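Local coordinates for uncharacterized protein (Bacteroides ovatus, PDB 4DQA), which is of unknown function but, as a two-domain protein with a concanavalin A-like lectin/glucanase domain, probably binds carbohydrate, at residues S13-F18 / D56-K61; F29-R34 / L111-H116; F163-L168 / M262-G267; N178-T183 / M187-G192; N221-V226 / H280-E285. One frame throughout, in Å; residues are numbered along the deposited sequence.

Interaction 1: residues S13-F18 / D56-K61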
# COMPACT_ATOMS: atom_id res chain seq x y z
N SER A 13 -26.70 15.45 -11.28
CA SER A 13 -25.41 15.44 -10.59
C SER A 13 -24.61 14.27 -11.14
O SER A 13 -25.07 13.13 -11.14
CB SER A 13 -25.57 15.30 -9.08
N LYS A 14 -23.42 14.59 -11.62
CA LYS A 14 -22.57 13.62 -12.29
C LYS A 14 -21.97 12.61 -11.32
O LYS A 14 -21.85 11.45 -11.67
CB LYS A 14 -21.44 14.35 -13.04
CG LYS A 14 -20.54 13.43 -13.85
CD LYS A 14 -19.28 14.17 -14.33
CE LYS A 14 -18.36 13.27 -15.19
NZ LYS A 14 -17.10 13.97 -15.67
N GLU A 15 -21.61 13.05 -10.10
CA GLU A 15 -20.76 12.27 -9.20
C GLU A 15 -21.20 12.27 -7.73
O GLU A 15 -21.60 13.30 -7.19
CB GLU A 15 -19.32 12.80 -9.25
CG GLU A 15 -18.74 12.93 -10.64
CD GLU A 15 -17.25 13.24 -10.61
OE1 GLU A 15 -16.73 13.70 -9.57
OE2 GLU A 15 -16.61 13.01 -11.65
N TYR A 16 -21.08 11.10 -7.09
CA TYR A 16 -21.35 10.94 -5.65
C TYR A 16 -20.25 10.12 -4.98
O TYR A 16 -19.73 9.19 -5.58
CB TYR A 16 -22.69 10.24 -5.45
CG TYR A 16 -23.86 11.11 -5.78
CD1 TYR A 16 -24.38 11.15 -7.07
CD2 TYR A 16 -24.45 11.93 -4.81
CE1 TYR A 16 -25.46 11.96 -7.39
CE2 TYR A 16 -25.52 12.75 -5.12
CZ TYR A 16 -26.02 12.76 -6.41
OH TYR A 16 -27.09 13.58 -6.71
N ASN A 17 -19.92 10.46 -3.75
CA ASN A 17 -18.85 9.79 -3.01
C ASN A 17 -19.37 9.14 -1.74
O ASN A 17 -20.07 9.77 -0.95
CB ASN A 17 -17.75 10.78 -2.65
CG ASN A 17 -17.06 11.34 -3.88
OD1 ASN A 17 -16.08 10.78 -4.37
ND2 ASN A 17 -17.57 12.45 -4.39
N PHE A 18 -18.99 7.88 -1.53
CA PHE A 18 -19.40 7.11 -0.37
C PHE A 18 -18.17 6.48 0.27
O PHE A 18 -17.19 6.21 -0.41
CB PHE A 18 -20.38 6.00 -0.75
CG PHE A 18 -21.64 6.49 -1.38
CD1 PHE A 18 -22.57 7.21 -0.65
CD2 PHE A 18 -21.91 6.22 -2.71
CE1 PHE A 18 -23.74 7.66 -1.25
CE2 PHE A 18 -23.08 6.65 -3.30
CZ PHE A 18 -23.99 7.38 -2.57
N ASP A 56 -12.44 3.32 -17.74
CA ASP A 56 -11.14 3.52 -18.33
C ASP A 56 -11.02 4.92 -18.94
O ASP A 56 -9.98 5.56 -18.81
CB ASP A 56 -10.86 2.44 -19.38
CG ASP A 56 -10.96 1.02 -18.80
OD1 ASP A 56 -10.62 0.81 -17.63
OD2 ASP A 56 -11.39 0.12 -19.55
N GLU A 57 -12.06 5.39 -19.63
CA GLU A 57 -12.02 6.74 -20.18
C GLU A 57 -11.91 7.79 -19.10
O GLU A 57 -11.21 8.79 -19.27
CB GLU A 57 -13.25 7.08 -21.01
CG GLU A 57 -13.34 6.42 -22.34
CD GLU A 57 -14.54 6.92 -23.11
OE1 GLU A 57 -15.66 6.44 -22.87
OE2 GLU A 57 -14.37 7.80 -23.97
N TYR A 58 -12.62 7.59 -18.00
CA TYR A 58 -12.58 8.52 -16.88
C TYR A 58 -11.17 8.53 -16.30
O TYR A 58 -10.56 9.58 -16.08
CB TYR A 58 -13.62 8.10 -15.81
CG TYR A 58 -13.81 9.11 -14.71
CD1 TYR A 58 -12.90 9.20 -13.69
CD2 TYR A 58 -14.93 9.93 -14.69
CE1 TYR A 58 -13.07 10.11 -12.66
CE2 TYR A 58 -15.11 10.85 -13.66
CZ TYR A 58 -14.18 10.93 -12.67
OH TYR A 58 -14.31 11.85 -11.62
N ASN A 59 -10.61 7.36 -16.07
CA ASN A 59 -9.28 7.29 -15.47
C ASN A 59 -8.25 7.91 -16.40
O ASN A 59 -7.31 8.57 -15.95
CB ASN A 59 -8.91 5.85 -15.17
CG ASN A 59 -9.59 5.31 -13.91
OD1 ASN A 59 -10.00 6.07 -13.03
ND2 ASN A 59 -9.70 3.99 -13.83
N ALA A 60 -8.42 7.73 -17.70
CA ALA A 60 -7.45 8.33 -18.64
C ALA A 60 -7.58 9.86 -18.68
O ALA A 60 -6.59 10.59 -18.75
CB ALA A 60 -7.64 7.73 -20.02
N LYS A 61 -8.80 10.36 -18.65
CA LYS A 61 -9.08 11.79 -18.70
C LYS A 61 -8.54 12.52 -17.47
O LYS A 61 -8.01 13.64 -17.56
CB LYS A 61 -10.58 12.01 -18.82
CG LYS A 61 -11.02 13.46 -18.95
CD LYS A 61 -12.50 13.50 -19.33
CE LYS A 61 -13.00 14.91 -19.44
NZ LYS A 61 -14.47 14.92 -19.75
O HOH W 1 -16.18 12.66 -17.80
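The ring of Y58 presents its hydroxyl edge to E15, whose OE2 lies close to the ring plane; the ammonium of K14 approaches obliquely, 4.2 Å from NZ to Y58 CE2. The rings of Y62 and Y130 also meet that of Y58. The two main side chains come from opposite directions, E15 off strand 15-19 and Y58 off helix 52-62. With CG anti to the backbone N (chi1 -171°), Y58 reaches out from the helix, and the extended chain of E15 covers the rest of the gap. Y58 OH donates to E15 OE2 at 2.6 Å, meeting the oxygen from above the carboxylate plane, 36° out of it. A water accepts from K14 NZ at 2.7 Å and, weakly, from K61 NZ. This surface contact ties helix 52-62 to strand 15-19, which runs beside strand 128-135 in the N-terminal domain. The phenol donating to OE2 is consistent with a carboxylate form of E15, and the water may ease the proximity of K14 NZ and K61 NZ, 4.9 Å apart.

Interaction 2: residues F29-R34 / L111-H116; sequences FDLVSR and LPMRVH
F29 and L111 meet at an oblique angle, with L111 CD2 in the plane of the phenyl ring at its edge, 3.9 Å from F29 CZ. The ring is placed there by a chi1 of 66°, which sets CG between the backbone N and the carbonyl carbon and turns the ring toward strand 107-117. Two residues further on, L31 and selenomethionine M113 again approach at a slant. The M113 chain is bent at chi2 and chi3, so that its methyl CE, rather than the selenium, reaches L31 CD2, at 4.2 Å. The third pair is smaller: the CG2 branch of V115 lies against S33, 3.7 Å from OG and 3.9 Å from CB. That hydroxyl is not left to the valine, since it hydrogen-bonds to Y47 OH. All six side chains are buried, and the two backbones run in nearly the same direction, 30° apart, drawing together from F29 toward S33. This is sandwich packing in the E-set-like N-terminal domain: strand 27-35 belongs to one sheet, strand 107-117 to the other. F131 from strand 128-135 packs beside F29, L31 and M113, while V9 of strand 8-10 and Y47 of strand 43-49 close round the S33 and V115 end.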
# COMPACT_ATOMS: atom_id res chain seq x y z
N PHE A 29 -28.36 3.15 -2.13
CA PHE A 29 -28.44 4.56 -2.50
C PHE A 29 -29.50 4.78 -3.58
O PHE A 29 -29.97 3.83 -4.23
CB PHE A 29 -27.06 5.09 -2.94
CG PHE A 29 -26.53 4.47 -4.22
CD1 PHE A 29 -26.82 5.03 -5.44
CD2 PHE A 29 -25.72 3.35 -4.18
CE1 PHE A 29 -26.34 4.49 -6.62
CE2 PHE A 29 -25.24 2.81 -5.36
CZ PHE A 29 -25.55 3.37 -6.57
N ASP A 30 -29.88 6.04 -3.73
CA ASP A 30 -30.95 6.46 -4.62
C ASP A 30 -30.39 6.79 -5.98
O ASP A 30 -29.33 7.42 -6.10
CB ASP A 30 -31.67 7.68 -4.04
CG ASP A 30 -32.42 7.36 -2.74
OD1 ASP A 30 -32.81 6.20 -2.53
OD2 ASP A 30 -32.61 8.30 -1.94
N LEU A 31 -31.11 6.38 -7.01
CA LEU A 31 -30.76 6.65 -8.39
C LEU A 31 -31.93 7.37 -9.04
O LEU A 31 -33.04 6.82 -9.14
CB LEU A 31 -30.47 5.35 -9.12
CG LEU A 31 -30.05 5.50 -10.58
CD1 LEU A 31 -28.73 6.24 -10.64
CD2 LEU A 31 -29.98 4.12 -11.20
N VAL A 32 -31.67 8.60 -9.50
CA VAL A 32 -32.68 9.46 -10.11
C VAL A 32 -32.11 10.17 -11.34
O VAL A 32 -31.02 10.76 -11.28
CB VAL A 32 -33.16 10.52 -9.10
CG1 VAL A 32 -34.16 11.46 -9.72
CG2 VAL A 32 -33.79 9.85 -7.89
N SER A 33 -32.84 10.11 -12.44
CA SER A 33 -32.54 10.88 -13.62
C SER A 33 -33.60 11.96 -13.78
O SER A 33 -34.58 11.98 -13.03
CB SER A 33 -32.52 9.98 -14.85
OG SER A 33 -33.75 9.31 -15.04
N ARG A 34 -33.39 12.87 -14.72
CA ARG A 34 -34.36 13.96 -14.95
C ARG A 34 -34.48 14.36 -16.41
O ARG A 34 -33.69 13.97 -17.26
CB ARG A 34 -34.00 15.20 -14.13
CG ARG A 34 -32.64 15.79 -14.44
CD ARG A 34 -32.54 17.20 -13.90
NE ARG A 34 -33.40 18.11 -14.65
CZ ARG A 34 -33.53 19.41 -14.39
NH1 ARG A 34 -32.88 19.96 -13.37
NH2 ARG A 34 -34.32 20.15 -15.16
N LEU A 111 -19.01 2.74 -9.47
CA LEU A 111 -20.13 2.11 -10.15
C LEU A 111 -20.72 3.17 -11.07
O LEU A 111 -21.32 4.14 -10.59
CB LEU A 111 -21.18 1.64 -9.13
CG LEU A 111 -22.45 1.05 -9.76
CD1 LEU A 111 -22.11 -0.21 -10.50
CD2 LEU A 111 -23.50 0.77 -8.69
N PRO A 112 -20.57 3.00 -12.39
CA PRO A 112 -21.13 3.95 -13.33
C PRO A 112 -22.48 3.45 -13.80
O PRO A 112 -22.55 2.31 -14.26
CB PRO A 112 -20.12 3.95 -14.48
CG PRO A 112 -19.55 2.56 -14.47
CD PRO A 112 -19.63 2.07 -13.03
N MSE A 113 -23.52 4.25 -13.62
CA MSE A 113 -24.86 3.86 -14.05
C MSE A 113 -25.30 4.67 -15.26
O MSE A 113 -25.20 5.88 -15.27
CB MSE A 113 -25.86 4.11 -12.93
CG MSE A 113 -25.57 3.40 -11.62
SE MSE A 113 -25.72 1.46 -11.82
CE MSE A 113 -27.32 1.33 -12.81
N ARG A 114 -25.80 3.97 -16.27
CA ARG A 114 -26.31 4.60 -17.47
C ARG A 114 -27.80 4.70 -17.41
O ARG A 114 -28.46 3.80 -16.91
CB ARG A 114 -25.93 3.76 -18.69
CG ARG A 114 -26.34 4.37 -20.00
CD ARG A 114 -25.72 3.64 -21.15
NE ARG A 114 -24.28 3.88 -21.30
CZ ARG A 114 -23.75 4.84 -22.06
NH1 ARG A 114 -24.55 5.69 -22.70
NH2 ARG A 114 -22.43 4.95 -22.17
N VAL A 115 -28.34 5.81 -17.91
CA VAL A 115 -29.78 5.94 -18.09
C VAL A 115 -30.12 5.81 -19.57
O VAL A 115 -29.36 6.26 -20.46
CB VAL A 115 -30.35 7.26 -17.47
CG1 VAL A 115 -29.76 8.49 -18.16
CG2 VAL A 115 -31.87 7.29 -17.54
N HIS A 116 -31.27 5.21 -19.84
CA HIS A 116 -31.82 4.98 -21.16
C HIS A 116 -33.27 5.48 -21.14
O HIS A 116 -33.89 5.61 -20.06
CB HIS A 116 -31.88 3.47 -21.46
CG HIS A 116 -30.60 2.74 -21.23
ND1 HIS A 116 -29.57 2.70 -22.14
CD2 HIS A 116 -30.20 2.00 -20.17
CE1 HIS A 116 -28.58 1.98 -21.65
NE2 HIS A 116 -28.94 1.52 -20.47

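Interaction 3: residues F163-L168 / M262-G267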
# COMPACT_ATOMS: atom_id res chain seq x y z
N PHE A 163 19.02 -3.21 -5.82
CA PHE A 163 18.19 -3.72 -4.75
C PHE A 163 17.57 -2.60 -3.94
O PHE A 163 17.94 -1.43 -4.08
CB PHE A 163 19.01 -4.63 -3.83
CG PHE A 163 19.97 -3.89 -2.98
CD1 PHE A 163 21.21 -3.55 -3.47
CD2 PHE A 163 19.62 -3.49 -1.69
CE1 PHE A 163 22.12 -2.82 -2.71
CE2 PHE A 163 20.53 -2.77 -0.91
CZ PHE A 163 21.77 -2.44 -1.44
N THR A 164 16.63 -3.01 -3.10
CA THR A 164 15.94 -2.12 -2.17
C THR A 164 15.71 -2.84 -0.86
O THR A 164 15.28 -4.00 -0.84
CB THR A 164 14.56 -1.70 -2.72
OG1 THR A 164 14.73 -1.07 -3.98
CG2 THR A 164 13.87 -0.72 -1.78
N TYR A 165 15.99 -2.15 0.24
CA TYR A 165 15.50 -2.55 1.55
C TYR A 165 14.47 -1.50 1.93
O TYR A 165 14.73 -0.31 1.76
CB TYR A 165 16.57 -2.45 2.64
CG TYR A 165 17.78 -3.35 2.57
CD1 TYR A 165 17.86 -4.43 1.70
CD2 TYR A 165 18.87 -3.12 3.43
CE1 TYR A 165 18.98 -5.26 1.68
CE2 TYR A 165 19.99 -3.94 3.41
CZ TYR A 165 20.04 -5.01 2.54
OH TYR A 165 21.15 -5.83 2.51
N GLU A 166 13.34 -1.90 2.49
CA GLU A 166 12.40 -0.90 3.01
C GLU A 166 11.62 -1.46 4.18
O GLU A 166 11.47 -2.66 4.33
CB GLU A 166 11.44 -0.33 1.97
CG GLU A 166 10.57 -1.36 1.32
CD GLU A 166 9.54 -0.78 0.36
OE1 GLU A 166 9.12 0.37 0.57
OE2 GLU A 166 9.12 -1.49 -0.59
N ALA A 167 11.17 -0.56 5.05
CA ALA A 167 10.35 -0.93 6.20
C ALA A 167 9.67 0.29 6.77
O ALA A 167 10.18 1.42 6.66
CB ALA A 167 11.19 -1.54 7.28
N LEU A 168 8.55 0.06 7.44
CA LEU A 168 7.99 1.02 8.39
C LEU A 168 8.59 0.67 9.75
O LEU A 168 8.56 -0.50 10.18
CB LEU A 168 6.47 0.94 8.48
CG LEU A 168 5.74 1.36 7.22
CD1 LEU A 168 4.31 0.79 7.20
CD2 LEU A 168 5.72 2.87 7.05
N MSE A 262 27.63 -14.35 8.18
CA MSE A 262 26.48 -14.72 9.01
C MSE A 262 25.15 -14.56 8.28
O MSE A 262 24.08 -15.03 8.75
CB MSE A 262 26.45 -13.83 10.25
CG MSE A 262 25.77 -12.47 10.02
SE MSE A 262 26.90 -11.23 9.02
CE MSE A 262 28.29 -11.02 10.35
N GLY A 263 25.21 -13.89 7.13
CA GLY A 263 24.06 -13.76 6.29
C GLY A 263 23.17 -12.63 6.77
O GLY A 263 23.56 -11.78 7.57
N PHE A 264 21.96 -12.66 6.26
CA PHE A 264 21.02 -11.57 6.37
C PHE A 264 20.21 -11.70 7.65
O PHE A 264 19.68 -12.77 7.96
CB PHE A 264 20.10 -11.60 5.15
CG PHE A 264 19.29 -10.36 4.92
CD1 PHE A 264 18.10 -10.15 5.61
CD2 PHE A 264 19.67 -9.42 3.98
CE1 PHE A 264 17.32 -9.02 5.41
CE2 PHE A 264 18.89 -8.28 3.77
CZ PHE A 264 17.71 -8.09 4.47
N TYR A 265 20.08 -10.60 8.36
CA TYR A 265 19.27 -10.53 9.57
C TYR A 265 18.35 -9.34 9.56
O TYR A 265 18.69 -8.29 9.00
CB TYR A 265 20.14 -10.42 10.83
CG TYR A 265 20.66 -11.75 11.33
CD1 TYR A 265 19.83 -12.58 12.08
CD2 TYR A 265 21.92 -12.22 11.01
CE1 TYR A 265 20.28 -13.81 12.54
CE2 TYR A 265 22.38 -13.46 11.46
CZ TYR A 265 21.52 -14.25 12.22
OH TYR A 265 22.02 -15.49 12.65
N ILE A 266 17.21 -9.49 10.23
CA ILE A 266 16.32 -8.38 10.56
C ILE A 266 16.30 -8.25 12.07
O ILE A 266 16.16 -9.23 12.80
CB ILE A 266 14.88 -8.64 10.05
CG1 ILE A 266 14.89 -8.74 8.52
CG2 ILE A 266 13.93 -7.53 10.52
CD1 ILE A 266 13.66 -9.40 7.94
N GLY A 267 16.51 -7.04 12.58
CA GLY A 267 16.27 -6.73 13.98
C GLY A 267 17.38 -6.98 14.98
O GLY A 267 17.36 -6.37 16.04
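An offset edge-to-face aromatic pair, Y165 with F264, bridges the interior between two sheets of the C-terminal domain. The ring planes are all but perpendicular, at 89°, with centroids 5.5 Å apart, and it is the F264 edge that turns toward the Y165 face. F264 CE2 makes the closest approaches, 3.7 Å to Y165 CZ and 3.6 Å to Y165 OH, while Y165 CE1 lies in the plane of the phenylalanine ring. F264 reaches inward from strand 264-266 because its chi1 of -166° swings CG away from the backbone N, and the two side chains run alongside in opposite senses. Y165 comes from strand 163-171 of the large antiparallel sheet, F264 from the edge of a five-stranded one, which is the layered sandwich expected of a concanavalin A-like domain. Both rings have further neighbours. F163 CE2 sits 3.9 Å above the plane of the Y165 ring, offset toward the rim, and the buried phenol hydroxyl is satisfied by M187 O. F264 meets F154 edge-to-face and rests on V152 and V288.

Interaction 4: residues N178-T183 / M187-G192; sequences NTIMGT and MILRIG
Backbone hydrogen bonds carry most of this contact between 178-183 and 187-192. N178 and I191 exchange a pair through their N and O atoms, T183 and M187 do the same at the far end, and L189 N binds M181 O at 2.8 Å. L189 O takes two donors, I180 N at 3.0 Å and M181 N at 3.1 Å, both in its carbonyl plane. That doubling, with the register slipping by one residue, is a classic beta bulge in an antiparallel hairpin of the lectin-like domain; the chain turns a corner at M181 and G182. N178 ND2 also donates to I191 O at 2.8 Å, from the opposite face of the carbonyl plane to N178 N. Apolar packing gathers beside L189 and I191: the I180 and I191 side chains cross obliquely, CD1 of I180 3.7 Å from CG1 of I191. The T179 and I188 side chains cross at about a right angle, CG2 of T179 4.0 Å from CD1 of I188. R190 leads away to a salt bridge with E205.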
# COMPACT_ATOMS: atom_id res chain seq x y z
N ASN A 178 21.75 0.29 16.13
CA ASN A 178 20.44 -0.36 16.15
C ASN A 178 20.19 -0.98 14.77
O ASN A 178 20.04 -0.26 13.80
CB ASN A 178 19.39 0.69 16.45
CG ASN A 178 19.72 1.48 17.70
OD1 ASN A 178 19.45 1.04 18.81
ND2 ASN A 178 20.33 2.66 17.52
N THR A 179 20.19 -2.30 14.68
CA THR A 179 20.05 -3.00 13.40
C THR A 179 18.64 -2.89 12.86
O THR A 179 17.69 -3.24 13.56
CB THR A 179 20.34 -4.49 13.59
OG1 THR A 179 21.66 -4.65 14.07
CG2 THR A 179 20.21 -5.27 12.30
N ILE A 180 18.49 -2.46 11.61
CA ILE A 180 17.20 -2.62 10.92
C ILE A 180 17.24 -3.92 10.15
O ILE A 180 16.59 -4.88 10.55
CB ILE A 180 16.85 -1.43 10.06
CG1 ILE A 180 16.71 -0.19 10.93
CG2 ILE A 180 15.48 -1.69 9.36
CD1 ILE A 180 16.61 1.09 10.13
N MSE A 181 18.01 -3.99 9.08
CA MSE A 181 18.06 -5.19 8.26
C MSE A 181 19.33 -5.24 7.41
O MSE A 181 19.81 -4.18 6.98
CB MSE A 181 16.82 -5.21 7.34
CG MSE A 181 16.58 -3.88 6.61
SE MSE A 181 14.78 -3.58 5.87
CE MSE A 181 14.77 -5.08 4.61
N GLY A 182 19.82 -6.44 7.10
CA GLY A 182 20.88 -6.60 6.14
C GLY A 182 21.93 -7.59 6.57
O GLY A 182 21.71 -8.37 7.51
N THR A 183 23.08 -7.51 5.90
CA THR A 183 24.16 -8.44 6.06
C THR A 183 25.36 -7.69 6.61
O THR A 183 26.02 -6.94 5.91
CB THR A 183 24.47 -9.12 4.73
OG1 THR A 183 23.25 -9.71 4.26
CG2 THR A 183 25.56 -10.18 4.87
N MSE A 187 26.30 -5.34 3.57
CA MSE A 187 25.28 -4.35 3.22
C MSE A 187 24.19 -4.36 4.28
O MSE A 187 23.28 -5.18 4.25
CB MSE A 187 24.66 -4.63 1.84
CG MSE A 187 23.74 -3.55 1.34
SE MSE A 187 24.69 -1.94 0.88
CE MSE A 187 25.80 -2.67 -0.52
N ILE A 188 24.29 -3.43 5.23
CA ILE A 188 23.33 -3.40 6.33
C ILE A 188 22.79 -1.97 6.53
O ILE A 188 23.52 -0.98 6.39
CB ILE A 188 23.97 -4.00 7.61
CG1 ILE A 188 22.90 -4.33 8.67
CG2 ILE A 188 25.00 -3.07 8.18
CD1 ILE A 188 23.40 -5.20 9.81
N LEU A 189 21.49 -1.89 6.78
CA LEU A 189 20.83 -0.64 7.13
C LEU A 189 20.60 -0.63 8.63
O LEU A 189 20.03 -1.58 9.20
CB LEU A 189 19.51 -0.51 6.37
CG LEU A 189 18.70 0.76 6.62
CD1 LEU A 189 19.44 1.95 6.06
CD2 LEU A 189 17.31 0.62 5.98
N ARG A 190 21.12 0.41 9.27
CA ARG A 190 21.04 0.53 10.72
C ARG A 190 20.78 1.97 11.11
O ARG A 190 20.77 2.87 10.26
CB ARG A 190 22.34 0.04 11.35
CG ARG A 190 23.56 0.87 11.01
CD ARG A 190 24.86 0.18 11.44
NE ARG A 190 26.04 1.00 11.19
CZ ARG A 190 27.28 0.52 11.19
NH1 ARG A 190 27.51 -0.77 11.41
NH2 ARG A 190 28.28 1.33 10.93
N ILE A 191 20.55 2.17 12.40
CA ILE A 191 20.47 3.53 12.94
C ILE A 191 21.57 3.61 13.98
O ILE A 191 21.56 2.87 14.98
CB ILE A 191 19.12 3.85 13.61
CG1 ILE A 191 17.96 3.41 12.71
CG2 ILE A 191 19.07 5.34 13.86
CD1 ILE A 191 16.61 3.50 13.38
N GLY A 192 22.54 4.47 13.73
CA GLY A 192 23.63 4.71 14.65
C GLY A 192 24.84 3.82 14.52
O GLY A 192 24.75 2.65 14.17

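Interaction 5: residues N221-V226 / H280-E285; sequences NRWYHV and HGKMSE
Strands 223-231 and 282-289 flank strand 163-171 in the large antiparallel sheet of the C-terminal domain, and here W223 and K282 meet across that middle strand. The axes of the two short strands come no nearer than 9.0 Å, so the indole has to span the gap. Its six-membered ring does so: W223 CH2 lies 3.8 Å from K282 CB, and W223 CZ3 is 3.9 Å from K282 O and 4.3 Å from S284 CB. K282 crosses the indole at about a right angle, touching with the root of its chain. The torsion that puts CG of W223 anti to the carbonyl carbon (chi1 -75°) sends the ring along this path, against L168. A water links the two segments, in plane at the edge of the H225 ring, 2.9 Å from H225 NE2, and donates to E285 O. Two strands pointing broadly the same way, 52° apart, with an antiparallel one between them, fit the twisted antiparallel sheets of concanavalin A-like sandwiches.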
# COMPACT_ATOMS: atom_id res chain seq x y z
N ASN A 221 9.16 6.85 19.13
CA ASN A 221 7.71 6.87 19.27
C ASN A 221 7.04 7.58 18.10
O ASN A 221 6.08 8.33 18.29
CB ASN A 221 7.30 7.52 20.60
CG ASN A 221 5.83 7.29 20.94
OD1 ASN A 221 5.25 6.25 20.60
ND2 ASN A 221 5.22 8.26 21.59
N ARG A 222 7.58 7.36 16.90
CA ARG A 222 7.06 7.95 15.67
C ARG A 222 7.27 6.93 14.55
O ARG A 222 8.36 6.36 14.41
CB ARG A 222 7.82 9.24 15.37
CG ARG A 222 7.43 9.87 14.08
CD ARG A 222 7.86 11.28 14.02
NE ARG A 222 7.70 11.77 12.66
CZ ARG A 222 7.96 13.00 12.27
NH1 ARG A 222 8.39 13.90 13.16
NH2 ARG A 222 7.80 13.33 11.00
N TRP A 223 6.23 6.71 13.74
CA TRP A 223 6.40 5.88 12.56
C TRP A 223 7.12 6.64 11.45
O TRP A 223 6.79 7.78 11.15
CB TRP A 223 5.06 5.38 12.03
CG TRP A 223 4.48 4.30 12.87
CD1 TRP A 223 3.48 4.41 13.80
CD2 TRP A 223 4.91 2.93 12.89
NE1 TRP A 223 3.27 3.18 14.39
CE2 TRP A 223 4.15 2.27 13.86
CE3 TRP A 223 5.86 2.21 12.17
CZ2 TRP A 223 4.31 0.90 14.11
CZ3 TRP A 223 6.02 0.86 12.43
CH2 TRP A 223 5.25 0.22 13.41
N TYR A 224 8.09 5.95 10.84
CA TYR A 224 8.78 6.41 9.65
C TYR A 224 8.80 5.31 8.61
O TYR A 224 8.99 4.13 8.95
CB TYR A 224 10.24 6.74 9.95
CG TYR A 224 10.50 7.91 10.85
CD1 TYR A 224 10.56 9.18 10.34
CD2 TYR A 224 10.72 7.73 12.21
CE1 TYR A 224 10.83 10.26 11.17
CE2 TYR A 224 10.99 8.78 13.04
CZ TYR A 224 11.05 10.04 12.52
OH TYR A 224 11.35 11.10 13.38
N HIS A 225 8.67 5.68 7.34
CA HIS A 225 9.03 4.75 6.29
C HIS A 225 10.48 4.98 5.92
O HIS A 225 10.87 6.14 5.67
CB HIS A 225 8.14 4.93 5.06
CG HIS A 225 8.37 3.88 4.03
ND1 HIS A 225 9.12 4.09 2.89
CD2 HIS A 225 7.94 2.59 3.97
CE1 HIS A 225 9.16 2.97 2.19
NE2 HIS A 225 8.45 2.05 2.82
N VAL A 226 11.27 3.92 5.90
CA VAL A 226 12.69 4.04 5.59
C VAL A 226 13.03 3.11 4.44
O VAL A 226 12.49 2.01 4.34
CB VAL A 226 13.60 3.78 6.79
CG1 VAL A 226 13.27 4.76 7.95
CG2 VAL A 226 13.53 2.35 7.26
N HIS A 280 15.19 -1.89 19.13
CA HIS A 280 14.13 -1.84 20.12
C HIS A 280 13.01 -0.98 19.61
O HIS A 280 13.14 0.26 19.56
CB HIS A 280 14.67 -1.28 21.43
CG HIS A 280 15.65 -2.20 22.08
ND1 HIS A 280 17.00 -2.15 21.83
CD2 HIS A 280 15.46 -3.24 22.93
CE1 HIS A 280 17.61 -3.09 22.53
NE2 HIS A 280 16.69 -3.78 23.18
N GLY A 281 11.92 -1.61 19.20
CA GLY A 281 10.80 -0.90 18.59
C GLY A 281 9.93 -1.84 17.81
O GLY A 281 9.93 -3.04 18.06
N LYS A 282 9.16 -1.29 16.89
CA LYS A 282 8.27 -2.07 16.06
C LYS A 282 8.61 -1.90 14.59
O LYS A 282 9.12 -0.85 14.18
CB LYS A 282 6.82 -1.66 16.28
CG LYS A 282 6.31 -1.89 17.69
CD LYS A 282 4.89 -1.36 17.80
CE LYS A 282 4.30 -1.48 19.18
NZ LYS A 282 4.96 -0.52 20.11
N MSE A 283 8.31 -2.92 13.80
CA MSE A 283 8.46 -2.84 12.36
C MSE A 283 7.19 -3.35 11.70
O MSE A 283 6.46 -4.17 12.24
CB MSE A 283 9.63 -3.67 11.82
CG MSE A 283 10.95 -3.30 12.45
SE MSE A 283 12.40 -4.02 11.37
CE MSE A 283 13.78 -4.12 12.73
N SER A 284 6.99 -2.88 10.49
CA SER A 284 5.86 -3.27 9.65
C SER A 284 6.29 -3.17 8.21
O SER A 284 7.13 -2.35 7.84
CB SER A 284 4.70 -2.34 9.94
OG SER A 284 3.61 -2.51 9.03
N GLU A 285 5.72 -4.00 7.34
CA GLU A 285 5.93 -3.86 5.89
C GLU A 285 7.41 -3.87 5.53
O GLU A 285 7.92 -3.01 4.79
CB GLU A 285 5.25 -2.61 5.35
CG GLU A 285 3.76 -2.62 5.48
CD GLU A 285 3.12 -3.73 4.66
OE1 GLU A 285 3.37 -3.77 3.44
OE2 GLU A 285 2.42 -4.59 5.25
O HOH W 2 7.13 -0.47 3.38

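Overall arrangement
The five contacts fall into two groups, one in each domain. Interactions 1 and 2 share the N-terminal domain with centres 13 Å apart, and F18 CZ packs on F29 CB at 3.8 Å where they meet. The other three lie together in the lectin-like domain; the centre of interaction 1 is about 41 Å from that of interaction 3 and about 36 Å from that of interaction 5. Interaction 4 is nested inside the loop closed by interaction 3, their centres 7 Å apart, and G182 N probably bonds to Y265 O at 2.9 Å. Strand 163-171, which carries one side of interaction 3, lies between the two strands of interaction 5 and pairs with both, and M283 CE of interaction 5 packs on I180 O of interaction 4.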